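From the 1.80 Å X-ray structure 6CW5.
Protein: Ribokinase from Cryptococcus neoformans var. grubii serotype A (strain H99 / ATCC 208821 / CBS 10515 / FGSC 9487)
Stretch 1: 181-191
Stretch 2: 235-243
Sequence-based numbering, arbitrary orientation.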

# COMPACT_ATOMS: atom_id res chain seq x y z
N LEU A 181 9.84 9.90 5.09
CA LEU A 181 10.16 9.87 6.52
C LEU A 181 9.31 10.88 7.29
O LEU A 181 8.77 10.56 8.36
CB LEU A 181 11.66 10.15 6.74
CG LEU A 181 12.59 9.09 6.15
CD1 LEU A 181 14.03 9.67 6.18
CD2 LEU A 181 12.50 7.81 6.99
N ARG A 182 9.15 12.09 6.75
CA ARG A 182 8.38 13.10 7.46
C ARG A 182 6.90 12.76 7.57
O ARG A 182 6.23 13.26 8.48
CB ARG A 182 8.53 14.47 6.79
CG ARG A 182 9.91 15.04 6.91
CD ARG A 182 9.98 16.46 6.32
NE ARG A 182 9.92 16.49 4.86
CZ ARG A 182 11.00 16.54 4.08
NH1 ARG A 182 12.22 16.53 4.61
NH2 ARG A 182 10.86 16.59 2.77
N GLU A 183 6.39 11.91 6.68
CA GLU A 183 4.96 11.58 6.68
C GLU A 183 4.68 10.22 7.29
O GLU A 183 3.52 9.82 7.36
CB GLU A 183 4.43 11.63 5.24
CG GLU A 183 4.38 13.08 4.72
CD GLU A 183 4.47 13.18 3.21
OE1 GLU A 183 3.99 12.25 2.53
OE2 GLU A 183 5.03 14.19 2.72
N PHE A 184 5.73 9.50 7.67
CA PHE A 184 5.60 8.15 8.19
C PHE A 184 4.84 8.15 9.52
O PHE A 184 5.00 9.07 10.34
CB PHE A 184 7.00 7.56 8.33
CG PHE A 184 7.05 6.07 8.50
CD1 PHE A 184 7.12 5.24 7.38
CD2 PHE A 184 7.10 5.52 9.77
CE1 PHE A 184 7.20 3.86 7.53
CE2 PHE A 184 7.20 4.13 9.93
CZ PHE A 184 7.23 3.31 8.81
N PRO A 185 3.96 7.15 9.75
CA PRO A 185 3.13 7.14 10.98
C PRO A 185 3.92 6.61 12.17
O PRO A 185 3.67 5.53 12.69
CB PRO A 185 1.97 6.22 10.58
CG PRO A 185 2.64 5.22 9.66
CD PRO A 185 3.61 6.05 8.83
N TRP A 186 4.91 7.39 12.61
CA TRP A 186 5.76 7.00 13.73
C TRP A 186 4.96 6.67 14.98
O TRP A 186 5.42 5.88 15.81
CB TRP A 186 6.75 8.12 14.05
CG TRP A 186 7.63 8.39 12.85
CD1 TRP A 186 7.59 9.49 12.04
CD2 TRP A 186 8.64 7.52 12.31
NE1 TRP A 186 8.53 9.37 11.05
CE2 TRP A 186 9.19 8.18 11.19
CE3 TRP A 186 9.15 6.27 12.68
CZ2 TRP A 186 10.23 7.61 10.41
CZ3 TRP A 186 10.19 5.71 11.92
CH2 TRP A 186 10.71 6.39 10.79
N LYS A 187 3.80 7.29 15.16
CA LYS A 187 3.06 7.03 16.39
C LYS A 187 2.68 5.57 16.54
O LYS A 187 2.42 5.14 17.67
CB LYS A 187 1.80 7.90 16.48
CG LYS A 187 0.80 7.65 15.37
CD LYS A 187 -0.39 8.57 15.48
CE LYS A 187 -1.31 8.39 14.29
NZ LYS A 187 -2.50 9.29 14.40
N HIS A 188 2.61 4.79 15.45
CA HIS A 188 2.24 3.37 15.52
C HIS A 188 3.41 2.46 15.80
O HIS A 188 3.20 1.26 16.04
CB HIS A 188 1.59 2.92 14.19
CG HIS A 188 0.30 3.61 13.91
ND1 HIS A 188 -0.66 3.79 14.88
CD2 HIS A 188 -0.20 4.16 12.77
CE1 HIS A 188 -1.70 4.43 14.36
NE2 HIS A 188 -1.44 4.65 13.08
N LEU A 189 4.62 2.98 15.78
CA LEU A 189 5.82 2.15 15.79
C LEU A 189 6.35 1.98 17.21
O LEU A 189 6.55 2.97 17.92
CB LEU A 189 6.90 2.80 14.92
CG LEU A 189 8.16 1.97 14.83
CD1 LEU A 189 7.86 0.69 14.06
CD2 LEU A 189 9.21 2.83 14.08
N SER A 190 6.60 0.73 17.60
CA SER A 190 7.16 0.52 18.94
C SER A 190 8.66 0.72 18.98
O SER A 190 9.19 1.28 19.95
CB SER A 190 6.83 -0.88 19.47
OG SER A 190 5.46 -1.21 19.28
N TRP A 191 9.38 0.20 17.97
CA TRP A 191 10.84 0.23 17.95
C TRP A 191 11.36 0.59 16.57
O TRP A 191 10.94 0.00 15.57
CB TRP A 191 11.43 -1.13 18.34
CG TRP A 191 11.30 -1.44 19.79
CD1 TRP A 191 10.36 -2.22 20.40
CD2 TRP A 191 12.17 -0.97 20.82
NE1 TRP A 191 10.61 -2.27 21.76
CE2 TRP A 191 11.71 -1.50 22.04
CE3 TRP A 191 13.30 -0.14 20.83
CZ2 TRP A 191 12.34 -1.25 23.26
CZ3 TRP A 191 13.94 0.11 22.03
CH2 TRP A 191 13.45 -0.44 23.23
N ASP A 235 9.33 17.04 16.20
CA ASP A 235 7.89 16.99 15.94
C ASP A 235 7.51 16.12 14.75
O ASP A 235 6.34 15.75 14.63
CB ASP A 235 7.31 18.38 15.71
CG ASP A 235 7.37 19.26 16.95
OD1 ASP A 235 7.32 18.71 18.07
OD2 ASP A 235 7.47 20.49 16.79
N TYR A 236 8.46 15.80 13.86
CA TYR A 236 8.14 14.88 12.77
C TYR A 236 8.11 13.44 13.23
O TYR A 236 7.56 12.58 12.53
CB TYR A 236 9.16 14.99 11.62
CG TYR A 236 9.07 16.23 10.76
CD1 TYR A 236 7.99 16.43 9.90
CD2 TYR A 236 10.08 17.20 10.78
CE1 TYR A 236 7.91 17.57 9.10
CE2 TYR A 236 10.00 18.35 9.99
CZ TYR A 236 8.92 18.52 9.15
OH TYR A 236 8.84 19.64 8.37
N PHE A 237 8.70 13.15 14.39
CA PHE A 237 8.86 11.79 14.88
C PHE A 237 7.69 11.51 15.82
O PHE A 237 6.63 12.12 15.69
CB PHE A 237 10.23 11.66 15.56
CG PHE A 237 10.75 10.23 15.68
CD1 PHE A 237 10.86 9.42 14.56
CD2 PHE A 237 11.15 9.75 16.92
CE1 PHE A 237 11.37 8.13 14.67
CE2 PHE A 237 11.63 8.45 17.05
CZ PHE A 237 11.73 7.63 15.93
N SER A 238 7.86 10.60 16.77
CA SER A 238 6.87 10.41 17.82
C SER A 238 7.59 10.08 19.12
O SER A 238 8.56 9.33 19.10
CB SER A 238 5.92 9.26 17.47
OG SER A 238 5.10 8.89 18.58
N LYS A 239 7.08 10.59 20.24
CA LYS A 239 7.71 10.30 21.54
C LYS A 239 7.47 8.88 22.01
O LYS A 239 8.04 8.46 23.02
CB LYS A 239 7.21 11.31 22.57
CG LYS A 239 7.81 12.71 22.31
CD LYS A 239 7.41 13.72 23.39
CE LYS A 239 8.03 15.11 23.10
NZ LYS A 239 7.41 16.15 24.03
N ASN A 240 6.65 8.11 21.30
CA ASN A 240 6.34 6.77 21.77
C ASN A 240 7.30 5.70 21.23
O ASN A 240 7.19 4.55 21.64
CB ASN A 240 4.89 6.46 21.39
CG ASN A 240 3.93 7.39 22.12
OD1 ASN A 240 4.15 7.70 23.29
ND2 ASN A 240 2.93 7.89 21.42
N VAL A 241 8.25 6.09 20.38
CA VAL A 241 9.11 5.14 19.66
C VAL A 241 10.40 4.90 20.45
O VAL A 241 11.11 5.85 20.77
CB VAL A 241 9.44 5.67 18.25
CG1 VAL A 241 10.24 4.61 17.46
CG2 VAL A 241 8.16 6.05 17.49
N GLY A 242 10.69 3.63 20.77
CA GLY A 242 12.01 3.28 21.26
C GLY A 242 13.00 3.19 20.11
O GLY A 242 12.63 2.93 18.96
N ILE A 243 14.28 3.44 20.40
CA ILE A 243 15.30 3.48 19.35
C ILE A 243 16.47 2.59 19.73
O ILE A 243 17.00 2.68 20.84
CB ILE A 243 15.80 4.92 19.08
CG1 ILE A 243 14.64 5.80 18.56
CG2 ILE A 243 16.96 4.90 18.07
CD1 ILE A 243 14.81 7.31 18.82
O HOH W 1 8.20 1.66 22.41

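What fills the apolar centre? Trp186, buried and with CB directed toward the other stretch, lays one face of its indole against Phe237, its CE3 lying 3.5 Å from Phe237 CE1; the two rings meet obliquely, their planes at 46°. Val241 extends this packing: its CG2 lies 4.3 Å from Trp186 CB, and its CG1 lies 4.0 Å from Leu189 CD2. A compact branched residue thus reaches two neighbours at once.

How is the indole held in place? Trp186 NE1 donates a hydrogen bond to Leu181 O at 3.0 Å, so the ring's one polar group is satisfied within its own stretch while one face of the ring packs on Phe237.

Where do the backbones join? Gly242 N donates a hydrogen bond to Ser190 O (2.9 Å, 156°), beside the parallel bridge between Trp191 and Gly242. Trp191 CA also makes a CA-H...O contact with Gly242 O at 3.4 Å. Glycine suits this spot, since an ideal CB would sit 2.7 Å from Trp191 CZ3, a clash.

What closes the margins? The aliphatic CD of Arg182 rests over the Tyr236 ring, 3.9 Å from its centroid, a CH-pi contact at a more open site. At another margin, one water donates to both Ser190 O (2.7 Å) and Asn240 O (3.2 Å), linking two carbonyls that cannot bond each other.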